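Local coordinates for dehalogenase (Rhodospirillaceae, PDB 6A41), which catalyses a dehalogenation reaction and belongs to the short-chain dehydrogenase/reductase-like family of Rossmann-fold proteins, at the interface of chains A and B and the interface of chains A and C. Numbering follows the deposited sequence. Chains: chain A/B/C, dehalogenase.

Contact 1: the interface of chains A and B. Residues chain A 105, 109-110, 113, 154-155, 158-159; chain B 101, 105, 147, 150-151, 154-155.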
loop_
_atom_site.group_PDB
_atom_site.type_symbol
_atom_site.label_atom_id
_atom_site.label_comp_id
_atom_site.label_asym_id
_atom_site.label_seq_id
_atom_site.Cartn_x
_atom_site.Cartn_y
_atom_site.Cartn_z
ATOM N N LEU A 105 -22.655 4.123 3.127
ATOM C CA LEU A 105 -22.309 3.076 2.170
ATOM C C LEU A 105 -23.186 3.159 0.980
ATOM O O LEU A 105 -22.730 2.839 -0.175
ATOM C CB LEU A 105 -22.490 1.717 2.828
ATOM C CG LEU A 105 -21.452 1.401 3.894
ATOM C CD1 LEU A 105 -21.859 0.288 4.814
ATOM C CD2 LEU A 105 -20.094 1.063 3.295
ATOM N N ALA A 109 -20.736 3.811 -2.121
ATOM C CA ALA A 109 -20.319 2.589 -2.708
ATOM C C ALA A 109 -21.428 1.983 -3.576
ATOM O O ALA A 109 -21.188 1.664 -4.753
ATOM C CB ALA A 109 -19.786 1.607 -1.664
ATOM N N VAL A 110 -22.631 1.857 -3.043
ATOM C CA VAL A 110 -23.700 1.160 -3.818
ATOM C C VAL A 110 -24.153 2.025 -5.000
ATOM O O VAL A 110 -24.215 1.487 -6.124
ATOM C CB VAL A 110 -24.904 0.798 -2.939
ATOM C CG1 VAL A 110 -26.053 0.206 -3.780
ATOM C CG2 VAL A 110 -24.473 -0.091 -1.844
ATOM N N PHE A 113 -21.668 2.108 -7.840
ATOM C CA PHE A 113 -21.643 0.790 -8.482
ATOM C C PHE A 113 -22.839 0.673 -9.452
ATOM O O PHE A 113 -22.682 0.223 -10.576
ATOM C CB PHE A 113 -21.728 -0.332 -7.449
ATOM C CG PHE A 113 -21.685 -1.699 -8.033
ATOM C CD1 PHE A 113 -20.554 -2.181 -8.580
ATOM C CD2 PHE A 113 -22.808 -2.469 -8.085
ATOM C CE1 PHE A 113 -20.504 -3.462 -9.155
ATOM C CE2 PHE A 113 -22.805 -3.724 -8.692
ATOM C CZ PHE A 113 -21.625 -4.260 -9.120
ATOM N N ALA A 154 -13.559 3.623 1.870
ATOM C CA ALA A 154 -12.777 2.399 1.548
ATOM C C ALA A 154 -13.582 1.441 0.627
ATOM O O ALA A 154 -12.987 0.782 -0.176
ATOM C CB ALA A 154 -12.382 1.654 2.807
ATOM N N ALA A 155 -14.892 1.308 0.872
ATOM C CA ALA A 155 -15.746 0.418 0.041
ATOM C C ALA A 155 -15.745 0.912 -1.381
ATOM O O ALA A 155 -15.618 0.114 -2.316
ATOM C CB ALA A 155 -17.168 0.345 0.578
ATOM N N GLY A 158 -12.480 0.261 -2.936
ATOM C CA GLY A 158 -12.435 -1.199 -3.077
ATOM C C GLY A 158 -13.238 -1.800 -4.261
ATOM O O GLY A 158 -12.974 -2.964 -4.578
ATOM N N LEU A 159 -13.982 -0.990 -4.978
ATOM C CA LEU A 159 -14.505 -1.437 -6.303
ATOM C C LEU A 159 -13.479 -1.407 -7.463
ATOM O O LEU A 159 -13.594 -2.168 -8.415
ATOM C CB LEU A 159 -15.661 -0.593 -6.658
ATOM C CG LEU A 159 -16.883 -0.747 -5.740
ATOM C CD1 LEU A 159 -17.777 0.405 -6.054
ATOM C CD2 LEU A 159 -17.583 -2.034 -6.128
ATOM N N PHE B 101 -25.264 -6.787 -2.776
ATOM C CA PHE B 101 -24.173 -5.854 -2.392
ATOM C C PHE B 101 -24.453 -5.248 -0.981
ATOM O O PHE B 101 -23.605 -5.239 -0.078
ATOM C CB PHE B 101 -23.933 -4.774 -3.492
ATOM C CG PHE B 101 -22.708 -3.905 -3.272
ATOM C CD1 PHE B 101 -21.642 -4.291 -2.524
ATOM C CD2 PHE B 101 -22.549 -2.771 -4.013
ATOM C CE1 PHE B 101 -20.518 -3.480 -2.436
ATOM C CE2 PHE B 101 -21.497 -1.942 -3.871
ATOM C CZ PHE B 101 -20.470 -2.305 -3.132
ATOM N N LEU B 105 -22.324 -5.950 2.497
ATOM C CA LEU B 105 -21.839 -4.869 3.351
ATOM C C LEU B 105 -22.386 -5.010 4.719
ATOM O O LEU B 105 -21.688 -4.643 5.729
ATOM C CB LEU B 105 -22.284 -3.535 2.771
ATOM C CG LEU B 105 -21.568 -3.149 1.485
ATOM C CD1 LEU B 105 -22.277 -2.081 0.705
ATOM C CD2 LEU B 105 -20.136 -2.697 1.736
ATOM N N ALA B 147 -16.693 -7.897 -7.699
ATOM C CA ALA B 147 -16.413 -6.636 -7.111
ATOM C C ALA B 147 -17.265 -6.292 -5.902
ATOM O O ALA B 147 -16.805 -5.640 -4.981
ATOM C CB ALA B 147 -16.568 -5.567 -8.172
ATOM N N VAL B 150 -15.584 -7.917 -2.979
ATOM C CA VAL B 150 -14.266 -7.346 -2.686
ATOM C C VAL B 150 -14.459 -5.992 -1.993
ATOM O O VAL B 150 -13.766 -5.610 -1.050
ATOM C CB VAL B 150 -13.391 -7.254 -3.976
ATOM C CG1 VAL B 150 -12.062 -6.590 -3.655
ATOM C CG2 VAL B 150 -13.118 -8.647 -4.523
ATOM N N SER B 151 -15.411 -5.239 -2.525
ATOM C CA SER B 151 -15.723 -3.934 -2.010
ATOM C C SER B 151 -16.195 -4.031 -0.556
ATOM O O SER B 151 -15.769 -3.240 0.301
ATOM C CB SER B 151 -16.816 -3.233 -2.903
ATOM O OG SER B 151 -17.281 -2.005 -2.225
ATOM N N ALA B 154 -13.268 -4.713 1.485
ATOM C CA ALA B 154 -12.532 -3.427 1.616
ATOM C C ALA B 154 -13.160 -2.527 2.717
ATOM O O ALA B 154 -12.440 -1.815 3.356
ATOM C CB ALA B 154 -12.519 -2.665 0.307
ATOM N N ALA B 155 -14.495 -2.502 2.803
ATOM C CA ALA B 155 -15.188 -1.675 3.828
ATOM C C ALA B 155 -14.798 -2.152 5.200
ATOM O O ALA B 155 -14.509 -1.338 6.084
ATOM C CB ALA B 155 -16.699 -1.720 3.657
#

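Contact 2: the interface of chains A and C. Residues chain A 216, 219-220, 223, 237-239; chain C 223, 228, 232.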
loop_
_atom_site.group_PDB
_atom_site.type_symbol
_atom_site.label_atom_id
_atom_site.label_comp_id
_atom_site.label_asym_id
_atom_site.label_seq_id
_atom_site.Cartn_x
_atom_site.Cartn_y
_atom_site.Cartn_z
ATOM N N GLU A 216 -7.358 21.841 -9.350
ATOM C CA GLU A 216 -6.316 20.810 -9.255
ATOM C C GLU A 216 -6.956 19.435 -9.232
ATOM O O GLU A 216 -6.520 18.515 -9.976
ATOM C CB GLU A 216 -5.388 20.960 -8.024
ATOM C CG GLU A 216 -4.432 22.104 -8.172
ATOM C CD GLU A 216 -3.771 22.635 -6.861
ATOM O OE1 GLU A 216 -4.348 22.587 -5.773
ATOM O OE2 GLU A 216 -2.624 23.114 -6.997
ATOM N N ALA A 219 -8.365 18.924 -12.723
ATOM C CA ALA A 219 -7.345 18.610 -13.666
ATOM C C ALA A 219 -6.887 17.128 -13.507
ATOM O O ALA A 219 -6.586 16.465 -14.514
ATOM C CB ALA A 219 -6.083 19.539 -13.617
ATOM N N THR A 220 -6.815 16.664 -12.277
ATOM C CA THR A 220 -6.506 15.241 -12.029
ATOM C C THR A 220 -7.490 14.277 -12.601
ATOM O O THR A 220 -7.155 13.288 -13.253
ATOM C CB THR A 220 -6.185 15.034 -10.534
ATOM O OG1 THR A 220 -5.097 15.946 -10.149
ATOM C CG2 THR A 220 -5.758 13.658 -10.334
ATOM N N PHE A 223 -7.233 14.440 -16.348
ATOM C CA PHE A 223 -6.140 13.649 -16.816
ATOM C C PHE A 223 -6.534 12.116 -16.895
ATOM O O PHE A 223 -6.304 11.484 -17.981
ATOM C CB PHE A 223 -4.863 13.826 -15.935
ATOM C CG PHE A 223 -3.784 12.754 -16.276
ATOM C CD1 PHE A 223 -3.148 12.785 -17.491
ATOM C CD2 PHE A 223 -3.536 11.720 -15.382
ATOM C CE1 PHE A 223 -2.219 11.761 -17.898
ATOM C CE2 PHE A 223 -2.620 10.721 -15.697
ATOM C CZ PHE A 223 -1.991 10.749 -16.922
ATOM N N LEU A 237 -5.537 7.205 -6.859
ATOM C CA LEU A 237 -4.547 8.268 -6.946
ATOM C C LEU A 237 -4.799 9.280 -5.814
ATOM O O LEU A 237 -5.763 10.081 -5.839
ATOM C CB LEU A 237 -4.608 8.908 -8.298
ATOM C CG LEU A 237 -3.862 10.152 -8.657
ATOM C CD1 LEU A 237 -2.530 10.072 -8.081
ATOM C CD2 LEU A 237 -3.813 10.292 -10.197
ATOM N N PRO A 238 -3.927 9.284 -4.792
ATOM C CA PRO A 238 -4.041 10.281 -3.716
ATOM C C PRO A 238 -3.816 11.707 -4.154
ATOM O O PRO A 238 -2.887 12.023 -4.943
ATOM C CB PRO A 238 -3.008 9.839 -2.692
ATOM C CG PRO A 238 -2.615 8.501 -3.222
ATOM C CD PRO A 238 -2.703 8.535 -4.666
ATOM N N HIS A 239 -4.736 12.560 -3.744
ATOM C CA HIS A 239 -4.756 13.953 -4.138
ATOM C C HIS A 239 -5.077 14.767 -2.895
ATOM O O HIS A 239 -6.103 15.267 -2.723
ATOM C CB HIS A 239 -5.790 14.158 -5.234
ATOM C CG HIS A 239 -5.760 15.514 -5.824
ATOM N ND1 HIS A 239 -6.385 16.576 -5.222
ATOM C CD2 HIS A 239 -5.150 15.995 -6.933
ATOM C CE1 HIS A 239 -6.204 17.664 -5.978
ATOM N NE2 HIS A 239 -5.484 17.346 -7.032
ATOM N N PHE C 223 1.831 15.043 -17.276
ATOM C CA PHE C 223 0.810 15.442 -16.361
ATOM C C PHE C 223 1.419 15.800 -14.942
ATOM O O PHE C 223 1.101 16.915 -14.409
ATOM C CB PHE C 223 -0.301 14.355 -16.205
ATOM C CG PHE C 223 -1.241 14.672 -15.003
ATOM C CD1 PHE C 223 -2.081 15.755 -15.058
ATOM C CD2 PHE C 223 -1.159 13.908 -13.845
ATOM C CE1 PHE C 223 -2.895 16.153 -13.938
ATOM C CE2 PHE C 223 -1.949 14.215 -12.742
ATOM C CZ PHE C 223 -2.784 15.309 -12.796
ATOM N N GLY C 228 -1.630 21.563 -13.122
ATOM C CA GLY C 228 -2.777 20.873 -12.666
ATOM C C GLY C 228 -2.469 19.742 -11.676
ATOM O O GLY C 228 -3.350 19.378 -10.895
ATOM N N ILE C 232 -0.556 16.897 -6.033
ATOM C CA ILE C 232 -0.136 15.546 -5.943
ATOM C C ILE C 232 1.349 15.553 -5.551
ATOM O O ILE C 232 2.170 16.157 -6.255
ATOM C CB ILE C 232 -0.269 14.812 -7.288
ATOM C CG1 ILE C 232 -1.740 14.858 -7.684
ATOM C CG2 ILE C 232 0.339 13.421 -7.228
ATOM C CD1 ILE C 232 -2.012 14.372 -9.117
HETATM O O HOH W 1 -3.166 18.444 -8.289
#

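Contact 3: the interface of chains A and C. Residues chain A 203-204, 206-209; chain C 165, 168-169.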
loop_
_atom_site.group_PDB
_atom_site.type_symbol
_atom_site.label_atom_id
_atom_site.label_comp_id
_atom_site.label_asym_id
_atom_site.label_seq_id
_atom_site.Cartn_x
_atom_site.Cartn_y
_atom_site.Cartn_z
ATOM N N THR A 203 -3.370 22.999 7.796
ATOM C CA THR A 203 -2.225 23.136 6.921
ATOM C C THR A 203 -0.934 22.747 7.548
ATOM O O THR A 203 -0.036 22.317 6.848
ATOM C CB THR A 203 -2.145 24.538 6.365
ATOM O OG1 THR A 203 -2.037 25.473 7.416
ATOM C CG2 THR A 203 -3.403 24.799 5.509
ATOM N N ALA A 204 -0.837 22.812 8.862
ATOM C CA ALA A 204 0.341 22.242 9.567
ATOM C C ALA A 204 0.527 20.746 9.380
ATOM O O ALA A 204 1.643 20.296 9.482
ATOM C CB ALA A 204 0.290 22.516 11.069
ATOM N N ILE A 206 -0.402 19.058 6.411
ATOM C CA ILE A 206 -0.282 18.781 4.976
ATOM C C ILE A 206 1.131 19.115 4.483
ATOM O O ILE A 206 1.536 20.272 4.633
ATOM C CB ILE A 206 -1.266 19.643 4.231
ATOM C CG1 ILE A 206 -2.710 19.385 4.704
ATOM C CG2 ILE A 206 -1.190 19.439 2.727
ATOM C CD1 ILE A 206 -3.706 20.415 4.210
ATOM N N PRO A 207 1.810 18.198 3.788
ATOM C CA PRO A 207 3.189 18.549 3.381
ATOM C C PRO A 207 3.344 19.793 2.509
ATOM O O PRO A 207 4.359 20.545 2.657
ATOM C CB PRO A 207 3.698 17.305 2.654
ATOM C CG PRO A 207 3.020 16.207 3.412
ATOM C CD PRO A 207 1.605 16.730 3.801
ATOM N N LEU A 208 2.371 20.063 1.652
ATOM C CA LEU A 208 2.485 21.245 0.861
ATOM C C LEU A 208 2.055 22.485 1.618
ATOM O O LEU A 208 2.124 23.549 1.114
ATOM C CB LEU A 208 1.621 21.086 -0.371
ATOM C CG LEU A 208 2.220 20.143 -1.430
ATOM C CD1 LEU A 208 1.242 20.136 -2.575
ATOM C CD2 LEU A 208 3.574 20.551 -1.929
ATOM N N GLY A 209 1.511 22.332 2.779
ATOM C CA GLY A 209 1.245 23.482 3.677
ATOM C C GLY A 209 0.090 24.352 3.229
ATOM O O GLY A 209 0.012 25.503 3.656
ATOM N N LYS C 165 8.211 15.559 1.504
ATOM C CA LYS C 165 8.071 16.265 2.743
ATOM C C LYS C 165 9.073 17.360 2.903
ATOM O O LYS C 165 8.759 18.424 3.435
ATOM C CB LYS C 165 8.034 15.330 3.946
ATOM C CG LYS C 165 6.774 14.459 3.969
ATOM C CD LYS C 165 6.777 13.469 5.126
ATOM C CE LYS C 165 5.443 12.778 5.291
ATOM N NZ LYS C 165 5.545 11.837 6.414
ATOM N N GLY C 168 8.193 20.229 0.197
ATOM C CA GLY C 168 6.770 20.630 0.024
ATOM C C GLY C 168 6.442 22.018 0.519
ATOM O O GLY C 168 5.558 22.711 -0.067
ATOM N N ARG C 169 7.155 22.471 1.532
ATOM C CA ARG C 169 6.878 23.811 1.993
ATOM C C ARG C 169 7.325 24.900 0.994
ATOM O O ARG C 169 6.852 26.084 1.057
ATOM C CB ARG C 169 7.450 24.036 3.382
ATOM C CG ARG C 169 6.727 23.232 4.509
ATOM C CD ARG C 169 5.171 23.301 4.447
ATOM N NE ARG C 169 4.685 22.845 5.758
ATOM C CZ ARG C 169 3.658 22.061 5.958
ATOM N NH1 ARG C 169 3.032 21.617 4.936
ATOM N NH2 ARG C 169 3.293 21.643 7.125
HETATM O O HOH W 2 6.310 19.385 4.292
#

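Contact 1: the interface of chains A and B
B:Phe101 is the side chain most deeply engaged in this helix-on-helix interface and shows how one aromatic ring can anchor an apolar seam. With CG anti to its backbone N (chi1 -172°), it extends from helix 98-126 of chain B toward the same helix of chain A. The CE2 corner of the ring does most of the touching, lying 3.8 Å from A:Val110 CA and 3.9 Å from A:Phe113 CB. The two phenyl rings meet edge to face, their planes inclined at 66°. Behind the ring, B:Leu105 CD1 of the same chain rests over the rim of one face. This leucine crosses A:Val110 obliquely, while its CD2 meets A:Leu105 CD2 tip to tip at 4.1 Å. An alanine in place of B:Phe101 would probably loosen the seam, since the ring that touches A:Val110 and A:Phe113 and backs B:Leu105 would be gone. B:Ser151 supplies the polar element: its hydroxyl OG, anti to the backbone N, donates to A:Ala155 O at 2.7 Å, approaching from above the carbonyl plane. A:Leu159 CD2 packs on B:Ser151 CB at 3.5 Å, flanking the bond with hydrocarbon. Farther along helix 147-158, A:Gly158 CA lies 3.7 Å from B:Ala154 CB. Helices 98-126 and 147-158 of both chains thus form the two-fold four-helix interface familiar from short-chain dehydrogenase/reductase oligomers, and probably hold this protein's subunits together likewise.

Contact 2: the interface of chains A and C
Two copies of one phenylalanine, A:Phe223 and C:Phe223, lie face against face in a nearly parallel stack, with 4° between their planes and 4.3 Å between ring centroids. Because each ring meets its own symmetry mate, the pair marks the two-fold axis of the A/C interface, which may be a biological one. Each side chain has CG anti to its backbone N (chi1 168°), and the two cross obliquely. The offset sets each CB methylene over the other ring's face, with C:Phe223 CB 3.7 Å from the centroid of the A:Phe223 ring, a CH-pi contact repeated in the opposite sense. A:Thr220 crosses C:Phe223 at about a right angle and places OG1 at the ring edge, in its plane. That hydroxyl is held by its own helix, donating to A:Glu216 O at 2.9 Å. C:Ile232 reaches A:Thr220 tip to tip through CD1, while its CG1 meets A:His239 CD2 at 3.7 Å, crossing the imidazole at about a right angle. A water links the subunits, bound by A:His239 NE2 and by C:Gly228 O. In the fold, helix 214-225 and strand 236-239 of chain A form one wall, facing the corresponding helix, the 3-10 turn 227-229 and the following loop of chain C.

Contact 3: the interface of chains A and C
The loop after helix 196-204 of chain A here meets the end of helix 160-167 and the 3-10 turn 168-170 of chain C, a part of the two-fold A/C interface that probably lies toward its periphery. Polar contacts centre on C:Arg169, a poorly ordered side chain whose guanidinium is modelled among several backbone carbonyls. Its CG lies anti to the carbonyl carbon (chi1 -69°), and a bend at chi2 (-46°) turns the chain toward the loop of chain A. NH2 makes a weak bond to A:Ala204 O, which sits at the guanidinium edge, in its plane, 3.2 Å away. NH1 lies 2.8 Å from A:Pro207 O, a possible hydrogen bond, uncertain because NH1 is also modelled impossibly near A:Ile206 O. The pose of the head group is therefore uncertain, although a positive charge among these carbonyls would be expected to be favourably placed.

Apolar contact is made around the same turn. A:Leu208, with CG anti to the carbonyl carbon, brings CD2 to 3.7 Å from C:Gly168 CA, where the glycine offers no side chain of its own. A:Pro207 and C:Lys165 run side by side, pointing the same way, and their CG atoms are 4.2 Å apart.

A water adds a further link: above the rim of one guanidinium face, it bridges A:Pro207 O and C:Lys165 O, lying 2.8 Å from each of these two backbone oxygens.

Contact 2 and contact 3 both belong to the interface of chains A and C, their C-alpha centres about 17 Å apart, whereas contact 1 joins chain A to chain B and lies about 23 Å from contact 2 and 31 Å from contact 3. No residue position is shared among them. Contact 1 uses helices 98-126 and 147-158; contacts 2 and 3 draw on later parts of the chain, from helix 160-167 to strand 236-239. Each subunit thus presents distinct surfaces to different neighbours, and combining two such two-fold interfaces is consistent with the four-chain deposited assembly, although the structure alone does not prove it in solution.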